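Local coordinates for protein Non-ribosomal peptide synthetase (Streptomyces halstedii, PDB 3WV4) that belongs to the AMP-binding enzymes of the ANL clan and, by its name, is a non-ribosomal peptide synthetase, represented by its N-terminal domain, at residues A[121-126]-A[196-201]; A[207-212]-A[399-404]; A[371-376]-A[389-394]. All coordinates share one frame; numbering follows the deposited sequence.

Contact 1 of 3, residues A[121-126]-A[196-201]; sequences VFVPLN and AVLIYT
Phe122 bridges to Val197 where strands 121-124 and 195-200 run side by side in the same direction, their axes 28° apart. Two backbone bonds flank Val197: Phe122 N gives its hydrogen to Ala196 O at 2.9 Å, and Leu198 N returns one to Phe122 O at 3.0 Å. The latter oxygen also meets Val197 CA, in a C-H...O contact of 3.2 Å. Beyond this single bridge Pro124 has no N-H to offer, and its CD lies against Leu198 O instead, at 3.4 Å. A water takes over there, donating to Pro124 O (2.6 Å) and Leu198 O while accepting from Tyr200 N.

Val121, Val123 and Leu198 pack together beside the bridge. Leu198 CG touches Val121 CG1 and Val123 CG2, the latter side chain lying alongside and pointing the same way. With Val123 CG1 anti to its backbone N (chi1 -168°), that methyl reaches the edge of the Tyr200 ring, 3.6 Å from CE2. The Tyr200 hydroxyl is bonded to Asp140, and the Phe122 ring leads away to meet Phe112.

The bridge fastens the edge of the four-stranded parallel sheet to the hairpin of strands 195-200 and 210-214. Ala196 and Val197 form a classic beta bulge against strand 210-214, and just beyond Tyr200 begins the Ser/Thr/Gly-rich signature loop characteristic of AMP-binding enzymes.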
ATOM      1  N   VAL A 121       0.025   2.503  15.672  1.00 36.69           N
ATOM      2  CA  VAL A 121      -0.798   2.288  14.516  1.00 36.01           C
ATOM      3  C   VAL A 121      -0.910   3.513  13.629  1.00 34.20           C
ATOM      4  O   VAL A 121      -1.436   4.537  14.043  1.00 38.12           O
ATOM      5  CB  VAL A 121      -2.205   1.823  14.929  1.00 38.96           C
ATOM      6  CG1 VAL A 121      -2.981   1.395  13.687  1.00 38.65           C
ATOM      7  CG2 VAL A 121      -2.080   0.659  15.897  1.00 38.87           C
ATOM      8  N   PHE A 122      -0.489   3.347  12.383  1.00 32.22           N
ATOM      9  CA  PHE A 122      -0.477   4.362  11.353  1.00 32.21           C
ATOM     10  C   PHE A 122      -1.846   4.422  10.684  1.00 33.48           C
ATOM     11  O   PHE A 122      -2.347   3.387  10.191  1.00 34.59           O
ATOM     12  CB  PHE A 122       0.563   3.916  10.346  1.00 31.56           C
ATOM     13  CG  PHE A 122       0.875   4.902   9.254  1.00 32.01           C
ATOM     14  CD1 PHE A 122       1.531   6.092   9.534  1.00 30.34           C
ATOM     15  CD2 PHE A 122       0.601   4.592   7.920  1.00 32.29           C
ATOM     16  CE1 PHE A 122       1.878   6.964   8.529  1.00 28.97           C
ATOM     17  CE2 PHE A 122       0.920   5.479   6.899  1.00 31.56           C
ATOM     18  CZ  PHE A 122       1.560   6.683   7.219  1.00 32.36           C
ATOM     19  N   VAL A 123      -2.431   5.625  10.655  1.00 33.24           N
ATOM     20  CA  VAL A 123      -3.773   5.888  10.072  1.00 33.51           C
ATOM     21  C   VAL A 123      -3.642   7.008   9.060  1.00 33.31           C
ATOM     22  O   VAL A 123      -3.802   8.162   9.385  1.00 35.50           O
ATOM     23  CB  VAL A 123      -4.787   6.313  11.137  1.00 33.99           C
ATOM     24  CG1 VAL A 123      -6.217   6.282  10.577  1.00 35.72           C
ATOM     25  CG2 VAL A 123      -4.719   5.409  12.344  1.00 34.31           C
ATOM     26  N   PRO A 124      -3.266   6.673   7.828  1.00 34.03           N
ATOM     27  CA  PRO A 124      -3.031   7.677   6.808  1.00 34.52           C
ATOM     28  C   PRO A 124      -4.323   8.193   6.171  1.00 37.30           C
ATOM     29  O   PRO A 124      -5.229   7.379   5.903  1.00 33.60           O
ATOM     30  CB  PRO A 124      -2.238   6.912   5.761  1.00 32.34           C
ATOM     31  CG  PRO A 124      -2.719   5.493   5.884  1.00 32.45           C
ATOM     32  CD  PRO A 124      -3.095   5.295   7.318  1.00 32.67           C
ATOM     33  N   LEU A 125      -4.383   9.514   5.933  1.00 39.72           N
ATOM     34  CA  LEU A 125      -5.533  10.196   5.277  1.00 39.75           C
ATOM     35  C   LEU A 125      -5.073  11.002   4.062  1.00 43.31           C
ATOM     36  O   LEU A 125      -3.969  11.578   4.065  1.00 43.72           O
ATOM     37  CB  LEU A 125      -6.238  11.137   6.257  1.00 41.68           C
ATOM     38  CG  LEU A 125      -7.301  10.570   7.198  1.00 45.32           C
ATOM     39  CD1 LEU A 125      -7.091   9.131   7.589  1.00 50.52           C
ATOM     40  CD2 LEU A 125      -7.530  11.408   8.446  1.00 44.61           C
ATOM     41  N   ASN A 126      -5.928  11.048   3.030  1.00 43.51           N
ATOM     42  CA  ASN A 126      -5.667  11.837   1.812  1.00 48.71           C
ATOM     43  C   ASN A 126      -5.851  13.324   2.080  1.00 49.82           C
ATOM     44  O   ASN A 126      -6.714  13.714   2.853  1.00 39.45           O
ATOM     45  CB  ASN A 126      -6.533  11.425   0.597  1.00 56.13           C
ATOM     46  CG  ASN A 126      -7.567  10.368   0.947  1.00 62.24           C
ATOM     47  OD1 ASN A 126      -7.182   9.284   1.360  1.00 65.86           O
ATOM     48  ND2 ASN A 126      -8.868  10.662   0.779  1.00 67.73           N
ATOM     49  N   ALA A 196      -0.824  -2.602  12.651  1.00 34.18           N
ATOM     50  CA  ALA A 196       0.163  -1.683  12.097  1.00 32.63           C
ATOM     51  C   ALA A 196      -0.488  -0.532  11.337  1.00 32.39           C
ATOM     52  O   ALA A 196      -0.009   0.625  11.387  1.00 32.09           O
ATOM     53  CB  ALA A 196       1.089  -2.451  11.165  1.00 33.57           C
ATOM     54  N   VAL A 197      -1.567  -0.822  10.604  1.00 30.72           N
ATOM     55  CA  VAL A 197      -2.234   0.199   9.797  1.00 28.52           C
ATOM     56  C   VAL A 197      -3.734   0.090   9.882  1.00 31.07           C
ATOM     57  O   VAL A 197      -4.273  -1.031   9.990  1.00 30.22           O
ATOM     58  CB  VAL A 197      -1.826   0.040   8.314  1.00 29.70           C
ATOM     59  CG1 VAL A 197      -2.351   1.116   7.409  1.00 30.73           C
ATOM     60  CG2 VAL A 197      -0.316  -0.050   8.113  1.00 27.93           C
ATOM     61  N   LEU A 198      -4.421   1.252   9.883  1.00 29.75           N
ATOM     62  CA  LEU A 198      -5.857   1.317   9.617  1.00 33.73           C
ATOM     63  C   LEU A 198      -6.052   1.966   8.297  1.00 31.05           C
ATOM     64  O   LEU A 198      -5.580   3.076   8.063  1.00 31.64           O
ATOM     65  CB  LEU A 198      -6.643   2.162  10.655  1.00 35.62           C
ATOM     66  CG  LEU A 198      -6.593   1.754  12.133  1.00 38.08           C
ATOM     67  CD1 LEU A 198      -7.625   2.549  12.924  1.00 41.84           C
ATOM     68  CD2 LEU A 198      -6.821   0.247  12.339  1.00 38.69           C
ATOM     69  N   ILE A 199      -6.751   1.292   7.420  1.00 29.93           N
ATOM     70  CA  ILE A 199      -6.983   1.853   6.103  1.00 29.62           C
ATOM     71  C   ILE A 199      -8.435   2.189   5.979  1.00 29.76           C
ATOM     72  O   ILE A 199      -9.265   1.274   5.880  1.00 28.87           O
ATOM     73  CB  ILE A 199      -6.673   0.855   5.005  1.00 31.11           C
ATOM     74  CG1 ILE A 199      -5.200   0.473   4.992  1.00 35.52           C
ATOM     75  CG2 ILE A 199      -7.084   1.417   3.648  1.00 31.91           C
ATOM     76  CD1 ILE A 199      -4.301   1.599   4.491  1.00 38.97           C
ATOM     77  N   TYR A 200      -8.763   3.482   5.943  1.00 30.28           N
ATOM     78  CA  TYR A 200     -10.163   3.880   5.838  1.00 31.24           C
ATOM     79  C   TYR A 200     -10.626   3.695   4.413  1.00 31.88           C
ATOM     80  O   TYR A 200     -10.065   4.281   3.521  1.00 34.38           O
ATOM     81  CB  TYR A 200     -10.353   5.316   6.375  1.00 32.05           C
ATOM     82  CG  TYR A 200     -10.554   5.274   7.858  1.00 33.62           C
ATOM     83  CD1 TYR A 200     -11.815   5.073   8.393  1.00 36.72           C
ATOM     84  CD2 TYR A 200      -9.481   5.351   8.746  1.00 33.66           C
ATOM     85  CE1 TYR A 200     -12.005   5.003   9.774  1.00 37.71           C
ATOM     86  CE2 TYR A 200      -9.665   5.265  10.108  1.00 36.18           C
ATOM     87  CZ  TYR A 200     -10.939   5.111  10.624  1.00 37.34           C
ATOM     88  OH  TYR A 200     -11.144   4.991  11.974  1.00 43.26           O
ATOM     89  N   THR A 201     -11.631   2.860   4.199  1.00 35.40           N
ATOM     90  CA  THR A 201     -12.251   2.656   2.855  1.00 38.16           C
ATOM     91  C   THR A 201     -13.592   3.443   2.635  1.00 38.60           C
ATOM     92  O   THR A 201     -14.055   3.630   1.519  1.00 35.87           O
ATOM     93  CB  THR A 201     -12.588   1.166   2.673  1.00 37.79           C
ATOM     94  OG1 THR A 201     -13.439   0.749   3.755  1.00 39.11           O
ATOM     95  CG2 THR A 201     -11.308   0.348   2.714  1.00 39.21           C
TER
HETATM   96  O   HOH W   1      -6.629   5.242   6.563  1.00 27.71           O

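Contact 2 of 3, residues A[207-212]-A[399-404]; sequences APKAVA and AGYWRA
Ala210 O is the acceptor around which this contact turns. Trp402 N donates to it at 2.8 Å, and Tyr401 CA adds a C-H...O contact of 3.0 Å. The same oxygen sits in the plane of the Tyr401 ring, at its edge. One step along, Ala212 N points almost straight at Gly400 O, 2.9 Å away with 179° at the hydrogen. Ala399 N closes the series on Ala212 O, a longer bond of 3.1 Å. Val211 and Tyr401 are thus bridged, although 399-404 is itself a loop.

The Tyr401 ring is the main side-chain surface met by Lys209 and Val211. Its CG lies anti to the carbonyl carbon (chi1 -57°), and the ring turns one face to the aliphatic chain of Lys209. Lys209 CD stands over the centre in a CH-pi contact, 4.1 Å from the ring centroid. The lysine chain is extended as far as CD and bends at chi3 (79°), which keeps CE close to Tyr401 CE1. Val211 CG2 approaches the same CE1 obliquely, at 3.9 Å. Beyond the ring, Tyr401 OH bonds to Glu344. Trp402 brings its CB up to Ala210 CB, while its indole leads off with NE1 bonded to Asp140 O. Arg403 folds back so that its CG lies 3.7 Å above the plane of the Trp402 indole, and its NH1 makes a salt bridge to Asp142.

A type II turn from Tyr401 to Ala404 delivers the chain to the N-cap of helix 405-411, whose Ile407 and Ala411 pack on Tyr401. The Trp402 indole rests on Leu195, Leu198 and Tyr200 of strand 195-200, so the loop is clamped between that helix and the hairpin of strands 195-200 and 210-214.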
ATOM      1  N   ALA A 207     -20.734   5.843   6.848  1.00 41.02           N
ATOM      2  CA  ALA A 207     -20.236   5.675   8.174  1.00 42.69           C
ATOM      3  C   ALA A 207     -18.724   5.305   8.081  1.00 44.58           C
ATOM      4  O   ALA A 207     -18.340   4.573   7.161  1.00 41.41           O
ATOM      5  CB  ALA A 207     -21.000   4.582   8.886  1.00 42.77           C
ATOM      6  N   PRO A 208     -17.904   5.801   9.024  1.00 44.02           N
ATOM      7  CA  PRO A 208     -16.490   5.536   8.971  1.00 43.55           C
ATOM      8  C   PRO A 208     -16.183   4.031   9.105  1.00 45.11           C
ATOM      9  O   PRO A 208     -16.823   3.316   9.869  1.00 42.91           O
ATOM     10  CB  PRO A 208     -15.928   6.314  10.138  1.00 44.68           C
ATOM     11  CG  PRO A 208     -17.073   6.594  11.063  1.00 46.56           C
ATOM     12  CD  PRO A 208     -18.312   6.535  10.242  1.00 46.85           C
ATOM     13  N   LYS A 209     -15.209   3.560   8.341  1.00 42.91           N
ATOM     14  CA  LYS A 209     -14.963   2.123   8.210  1.00 41.86           C
ATOM     15  C   LYS A 209     -13.552   1.913   7.713  1.00 38.16           C
ATOM     16  O   LYS A 209     -13.234   2.332   6.634  1.00 37.67           O
ATOM     17  CB  LYS A 209     -15.965   1.528   7.229  1.00 43.94           C
ATOM     18  CG  LYS A 209     -15.914   0.020   7.231  1.00 47.14           C
ATOM     19  CD  LYS A 209     -16.974  -0.657   6.360  1.00 46.56           C
ATOM     20  CE  LYS A 209     -16.599  -0.627   4.898  1.00 48.61           C
ATOM     21  NZ  LYS A 209     -17.576  -1.456   4.124  1.00 52.52           N
ATOM     22  N   ALA A 210     -12.718   1.294   8.536  1.00 36.19           N
ATOM     23  CA  ALA A 210     -11.345   1.069   8.235  1.00 36.17           C
ATOM     24  C   ALA A 210     -11.050  -0.400   8.351  1.00 36.13           C
ATOM     25  O   ALA A 210     -11.509  -1.057   9.289  1.00 37.42           O
ATOM     26  CB  ALA A 210     -10.460   1.828   9.209  1.00 35.29           C
ATOM     27  N   VAL A 211     -10.258  -0.912   7.429  1.00 33.21           N
ATOM     28  CA  VAL A 211      -9.697  -2.244   7.615  1.00 34.07           C
ATOM     29  C   VAL A 211      -8.515  -2.197   8.580  1.00 32.09           C
ATOM     30  O   VAL A 211      -7.658  -1.346   8.456  1.00 31.86           O
ATOM     31  CB  VAL A 211      -9.255  -2.813   6.284  1.00 34.72           C
ATOM     32  CG1 VAL A 211      -8.708  -4.229   6.451  1.00 32.64           C
ATOM     33  CG2 VAL A 211     -10.442  -2.785   5.321  1.00 34.99           C
ATOM     34  N   ALA A 212      -8.515  -3.103   9.545  1.00 31.97           N
ATOM     35  CA  ALA A 212      -7.493  -3.190  10.548  1.00 32.83           C
ATOM     36  C   ALA A 212      -6.490  -4.181  10.119  1.00 33.79           C
ATOM     37  O   ALA A 212      -6.790  -5.376   9.993  1.00 32.95           O
ATOM     38  CB  ALA A 212      -8.069  -3.614  11.894  1.00 35.11           C
ATOM     39  N   ALA A 399      -7.631  -8.313   9.716  1.00 33.58           N
ATOM     40  CA  ALA A 399      -8.269  -8.593  10.979  1.00 37.56           C
ATOM     41  C   ALA A 399      -9.734  -8.130  11.124  1.00 39.05           C
ATOM     42  O   ALA A 399     -10.217  -8.235  12.203  1.00 49.70           O
ATOM     43  CB  ALA A 399      -7.467  -7.967  12.098  1.00 37.92           C
ATOM     44  N   GLY A 400     -10.414  -7.635  10.096  1.00 36.07           N
ATOM     45  CA  GLY A 400     -11.741  -7.071  10.253  1.00 37.68           C
ATOM     46  C   GLY A 400     -11.680  -5.551  10.099  1.00 41.47           C
ATOM     47  O   GLY A 400     -10.654  -5.002   9.675  1.00 36.31           O
ATOM     48  N   TYR A 401     -12.797  -4.886  10.424  1.00 40.96           N
ATOM     49  CA  TYR A 401     -12.891  -3.453  10.418  1.00 39.96           C
ATOM     50  C   TYR A 401     -12.652  -2.923  11.816  1.00 42.15           C
ATOM     51  O   TYR A 401     -13.031  -3.559  12.786  1.00 48.41           O
ATOM     52  CB  TYR A 401     -14.264  -3.013   9.915  1.00 42.21           C
ATOM     53  CG  TYR A 401     -14.582  -3.555   8.539  1.00 40.88           C
ATOM     54  CD1 TYR A 401     -13.865  -3.133   7.426  1.00 41.08           C
ATOM     55  CD2 TYR A 401     -15.567  -4.507   8.355  1.00 40.73           C
ATOM     56  CE1 TYR A 401     -14.145  -3.625   6.159  1.00 39.90           C
ATOM     57  CE2 TYR A 401     -15.864  -5.010   7.092  1.00 40.85           C
ATOM     58  CZ  TYR A 401     -15.149  -4.564   5.991  1.00 40.18           C
ATOM     59  OH  TYR A 401     -15.413  -5.087   4.722  1.00 40.77           O
ATOM     60  N   TRP A 402     -12.031  -1.759  11.933  1.00 39.78           N
ATOM     61  CA  TRP A 402     -11.684  -1.223  13.228  1.00 40.50           C
ATOM     62  C   TRP A 402     -12.970  -0.905  14.064  1.00 44.41           C
ATOM     63  O   TRP A 402     -13.820  -0.130  13.621  1.00 39.57           O
ATOM     64  CB  TRP A 402     -10.847   0.019  13.002  1.00 39.47           C
ATOM     65  CG  TRP A 402     -10.566   0.858  14.192  1.00 39.29           C
ATOM     66  CD1 TRP A 402     -11.037   2.115  14.423  1.00 37.82           C
ATOM     67  CD2 TRP A 402      -9.745   0.524  15.298  1.00 41.36           C
ATOM     68  NE1 TRP A 402     -10.527   2.610  15.597  1.00 38.70           N
ATOM     69  CE2 TRP A 402      -9.762   1.633  16.177  1.00 41.10           C
ATOM     70  CE3 TRP A 402      -8.961  -0.590  15.629  1.00 41.04           C
ATOM     71  CZ2 TRP A 402      -9.044   1.662  17.366  1.00 43.38           C
ATOM     72  CZ3 TRP A 402      -8.246  -0.573  16.847  1.00 43.54           C
ATOM     73  CH2 TRP A 402      -8.303   0.552  17.698  1.00 45.59           C
ATOM     74  N   ARG A 403     -13.086  -1.546  15.238  1.00 48.36           N
ATOM     75  CA  ARG A 403     -14.168  -1.319  16.210  1.00 50.80           C
ATOM     76  C   ARG A 403     -15.573  -1.365  15.609  1.00 53.66           C
ATOM     77  O   ARG A 403     -16.423  -0.529  15.923  1.00 56.96           O
ATOM     78  CB  ARG A 403     -13.959   0.014  16.928  1.00 50.26           C
ATOM     79  CG  ARG A 403     -12.678   0.028  17.735  1.00 48.47           C
ATOM     80  CD  ARG A 403     -12.610   1.223  18.654  1.00 49.65           C
ATOM     81  NE  ARG A 403     -11.431   1.187  19.512  1.00 47.91           N
ATOM     82  CZ  ARG A 403     -10.959   2.231  20.182  1.00 45.61           C
ATOM     83  NH1 ARG A 403     -11.536   3.422  20.096  1.00 46.13           N
ATOM     84  NH2 ARG A 403      -9.896   2.086  20.925  1.00 46.93           N
ATOM     85  N   ALA A 404     -15.805  -2.344  14.751  1.00 51.86           N
ATOM     86  CA  ALA A 404     -17.099  -2.505  14.114  1.00 56.27           C
ATOM     87  C   ALA A 404     -17.378  -3.996  13.979  1.00 58.12           C
ATOM     88  O   ALA A 404     -17.379  -4.515  12.880  1.00 53.19           O
ATOM     89  CB  ALA A 404     -17.106  -1.823  12.756  1.00 54.20           C
TER

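Contact 3 of 3, residues A[371-376]-A[389-394]; sequences TIEILD and EITVTG
Glu389 pairs with Leu375 at one end of this antiparallel contact, its N and O both bonded to the leucine backbone; Leu375 N to Glu389 O measures 3.1 Å. Its carboxylate turns elsewhere, to Gly426 N and His424. Ile390 follows as a non-hydrogen-bonded partner of Ile374, and the two side chains lie abreast, Ile374 CD1 being 3.9 Å from Ile390 CG1.

Thr391 is gripped twice by one carbonyl. Its N and its OG1 both donate to Glu373 O, each at 2.8 Å. OG1 sits in the crowded position between its own N and carbonyl carbon (chi1 78°) and reaches that oxygen from above the carbonyl plane. This leaves CG2 to lie against Leu375, 3.8 Å from its CG, the two side chains crossing at about a right angle. Thr391 O in turn accepts from Glu373 N.

Val392 returns to the isoleucine face, where its CG2 meets Ile372 CD1 at 3.7 Å, again side by side. Thr393 ends the walk with a pair of bonds to Thr371, N to O both ways, at 2.9 Å each. On the face of Thr371, Thr391 and Thr393, Glu373 OE1 makes a salt bridge to Arg422.

The two strands form a beta hairpin with a long connection, part of a mixed, curled sheet. Strand 388-393 also pairs with strands 422-425 and 427-431; Ile390 packs on Leu437 and Phe439 of strand 437-439, while Thr391 and Thr393 touch strand 422-425.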
ATOM      1  N   THR A 371      -6.135 -19.012  -0.863  1.00 30.40           N
ATOM      2  CA  THR A 371      -7.119 -19.833  -1.580  1.00 32.48           C
ATOM      3  C   THR A 371      -8.305 -18.983  -1.974  1.00 32.78           C
ATOM      4  O   THR A 371      -8.804 -18.224  -1.150  1.00 31.27           O
ATOM      5  CB  THR A 371      -7.613 -20.980  -0.656  1.00 34.04           C
ATOM      6  OG1 THR A 371      -6.525 -21.903  -0.470  1.00 37.90           O
ATOM      7  CG2 THR A 371      -8.742 -21.728  -1.270  1.00 34.82           C
ATOM      8  N   ILE A 372      -8.744 -19.103  -3.230  1.00 32.15           N
ATOM      9  CA  ILE A 372      -9.966 -18.501  -3.659  1.00 32.10           C
ATOM     10  C   ILE A 372     -11.010 -19.632  -3.789  1.00 34.49           C
ATOM     11  O   ILE A 372     -10.765 -20.606  -4.505  1.00 33.06           O
ATOM     12  CB  ILE A 372      -9.836 -17.872  -5.074  1.00 32.00           C
ATOM     13  CG1 ILE A 372      -8.838 -16.717  -5.175  1.00 33.10           C
ATOM     14  CG2 ILE A 372     -11.187 -17.440  -5.579  1.00 32.92           C
ATOM     15  CD1 ILE A 372      -8.758 -16.001  -3.879  1.00 37.19           C
ATOM     16  N   GLU A 373     -12.164 -19.511  -3.145  1.00 35.66           N
ATOM     17  CA  GLU A 373     -13.263 -20.465  -3.422  1.00 38.95           C
ATOM     18  C   GLU A 373     -14.508 -19.728  -3.802  1.00 38.54           C
ATOM     19  O   GLU A 373     -14.818 -18.652  -3.245  1.00 36.68           O
ATOM     20  CB  GLU A 373     -13.583 -21.320  -2.215  1.00 42.47           C
ATOM     21  CG  GLU A 373     -12.485 -22.254  -1.773  1.00 45.90           C
ATOM     22  CD  GLU A 373     -12.537 -22.466  -0.286  1.00 52.52           C
ATOM     23  OE1 GLU A 373     -12.540 -21.445   0.463  1.00 66.61           O
ATOM     24  OE2 GLU A 373     -12.616 -23.628   0.139  1.00 53.36           O
ATOM     25  N   ILE A 374     -15.245 -20.337  -4.721  1.00 38.68           N
ATOM     26  CA  ILE A 374     -16.504 -19.788  -5.183  1.00 39.65           C
ATOM     27  C   ILE A 374     -17.640 -20.515  -4.421  1.00 44.78           C
ATOM     28  O   ILE A 374     -17.751 -21.725  -4.525  1.00 44.45           O
ATOM     29  CB  ILE A 374     -16.644 -20.028  -6.679  1.00 37.80           C
ATOM     30  CG1 ILE A 374     -15.452 -19.487  -7.475  1.00 38.18           C
ATOM     31  CG2 ILE A 374     -17.902 -19.378  -7.220  1.00 42.57           C
ATOM     32  CD1 ILE A 374     -15.192 -18.011  -7.303  1.00 38.18           C
ATOM     33  N   LEU A 375     -18.447 -19.788  -3.642  1.00 45.54           N
ATOM     34  CA  LEU A 375     -19.531 -20.394  -2.833  1.00 48.93           C
ATOM     35  C   LEU A 375     -20.947 -20.139  -3.379  1.00 50.92           C
ATOM     36  O   LEU A 375     -21.181 -19.078  -3.966  1.00 41.97           O
ATOM     37  CB  LEU A 375     -19.452 -19.839  -1.422  1.00 50.29           C
ATOM     38  CG  LEU A 375     -18.145 -20.168  -0.684  1.00 52.56           C
ATOM     39  CD1 LEU A 375     -18.254 -19.886   0.812  1.00 54.25           C
ATOM     40  CD2 LEU A 375     -17.712 -21.612  -0.926  1.00 54.07           C
ATOM     41  N   ASP A 376     -21.869 -21.116  -3.222  1.00 55.77           N
ATOM     42  CA  ASP A 376     -23.302 -20.931  -3.588  1.00 63.06           C
ATOM     43  C   ASP A 376     -24.012 -20.120  -2.528  1.00 66.48           C
ATOM     44  O   ASP A 376     -23.400 -19.702  -1.539  1.00 68.39           O
ATOM     45  CB  ASP A 376     -24.067 -22.279  -3.856  1.00 65.33           C
ATOM     46  CG  ASP A 376     -24.184 -23.207  -2.605  1.00 67.07           C
ATOM     47  OD1 ASP A 376     -24.517 -22.733  -1.505  1.00 66.71           O
ATOM     48  OD2 ASP A 376     -23.963 -24.437  -2.733  1.00 63.93           O
ATOM     49  N   GLU A 389     -20.257 -16.451  -5.153  1.00 40.85           N
ATOM     50  CA  GLU A 389     -19.545 -15.437  -4.436  1.00 40.39           C
ATOM     51  C   GLU A 389     -18.054 -15.768  -4.333  1.00 37.85           C
ATOM     52  O   GLU A 389     -17.645 -16.817  -3.819  1.00 35.53           O
ATOM     53  CB  GLU A 389     -20.088 -15.218  -3.046  1.00 40.38           C
ATOM     54  CG  GLU A 389     -19.475 -13.981  -2.477  1.00 41.44           C
ATOM     55  CD  GLU A 389     -19.960 -13.662  -1.088  1.00 45.06           C
ATOM     56  OE1 GLU A 389     -20.598 -14.573  -0.482  1.00 43.96           O
ATOM     57  OE2 GLU A 389     -19.631 -12.529  -0.610  1.00 41.61           O
ATOM     58  N   ILE A 390     -17.250 -14.822  -4.783  1.00 36.57           N
ATOM     59  CA  ILE A 390     -15.788 -14.941  -4.638  1.00 35.38           C
ATOM     60  C   ILE A 390     -15.460 -14.841  -3.166  1.00 35.25           C
ATOM     61  O   ILE A 390     -15.763 -13.827  -2.515  1.00 33.15           O
ATOM     62  CB  ILE A 390     -15.065 -13.855  -5.454  1.00 35.23           C
ATOM     63  CG1 ILE A 390     -15.285 -14.124  -6.950  1.00 33.33           C
ATOM     64  CG2 ILE A 390     -13.570 -13.829  -5.151  1.00 36.51           C
ATOM     65  CD1 ILE A 390     -15.101 -12.876  -7.769  1.00 35.61           C
ATOM     66  N   THR A 391     -14.836 -15.888  -2.648  1.00 32.31           N
ATOM     67  CA  THR A 391     -14.431 -15.858  -1.249  1.00 34.46           C
ATOM     68  C   THR A 391     -12.950 -16.183  -1.216  1.00 33.42           C
ATOM     69  O   THR A 391     -12.433 -16.754  -2.165  1.00 31.43           O
ATOM     70  CB  THR A 391     -15.223 -16.782  -0.301  1.00 36.07           C
ATOM     71  OG1 THR A 391     -14.784 -18.145  -0.443  1.00 39.99           O
ATOM     72  CG2 THR A 391     -16.711 -16.663  -0.569  1.00 35.65           C
ATOM     73  N   VAL A 392     -12.305 -15.811  -0.106  1.00 34.45           N
ATOM     74  CA  VAL A 392     -10.869 -15.842   0.034  1.00 35.25           C
ATOM     75  C   VAL A 392     -10.452 -16.300   1.420  1.00 35.47           C
ATOM     76  O   VAL A 392     -11.006 -15.862   2.434  1.00 39.04           O
ATOM     77  CB  VAL A 392     -10.327 -14.430  -0.152  1.00 36.50           C
ATOM     78  CG1 VAL A 392      -8.842 -14.379   0.106  1.00 33.91           C
ATOM     79  CG2 VAL A 392     -10.666 -13.932  -1.551  1.00 37.35           C
ATOM     80  N   THR A 393      -9.425 -17.109   1.464  1.00 33.55           N
ATOM     81  CA  THR A 393      -8.864 -17.565   2.714  1.00 35.68           C
ATOM     82  C   THR A 393      -7.326 -17.458   2.690  1.00 33.30           C
ATOM     83  O   THR A 393      -6.705 -17.738   1.693  1.00 32.57           O
ATOM     84  CB  THR A 393      -9.351 -19.021   2.908  1.00 37.86           C
ATOM     85  OG1 THR A 393     -10.759 -18.983   3.172  1.00 41.24           O
ATOM     86  CG2 THR A 393      -8.658 -19.666   4.046  1.00 39.89           C
ATOM     87  N   GLY A 394      -6.703 -17.057   3.782  1.00 33.10           N
ATOM     88  CA  GLY A 394      -5.268 -17.100   3.834  1.00 32.46           C
ATOM     89  C   GLY A 394      -4.640 -16.057   4.711  1.00 32.02           C
ATOM     90  O   GLY A 394      -5.338 -15.278   5.374  1.00 31.56           O
TER

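Contacts 1 and 2 are two sides of one hairpin, their centres 10 Å apart. Strand 195-200 of contact 1 and strand 210-214 of contact 2 are hairpin neighbours, with Ile199 O probably bonded to Val211 N (2.9 Å) and Thr201 N to Lys209 O (3.0 Å). The signature loop connects these strands, so contact 1 ties the strand entering it to the parallel sheet, and contact 2 ties the strand leaving it to the loop 399-404. Contact 3 lies elsewhere, with its centre 21 Å from that of contact 2 and 26 Å from that of contact 1. In sequence its strands precede 399-404, yet the nearest atoms of contacts 2 and 3 remain about 9 Å apart.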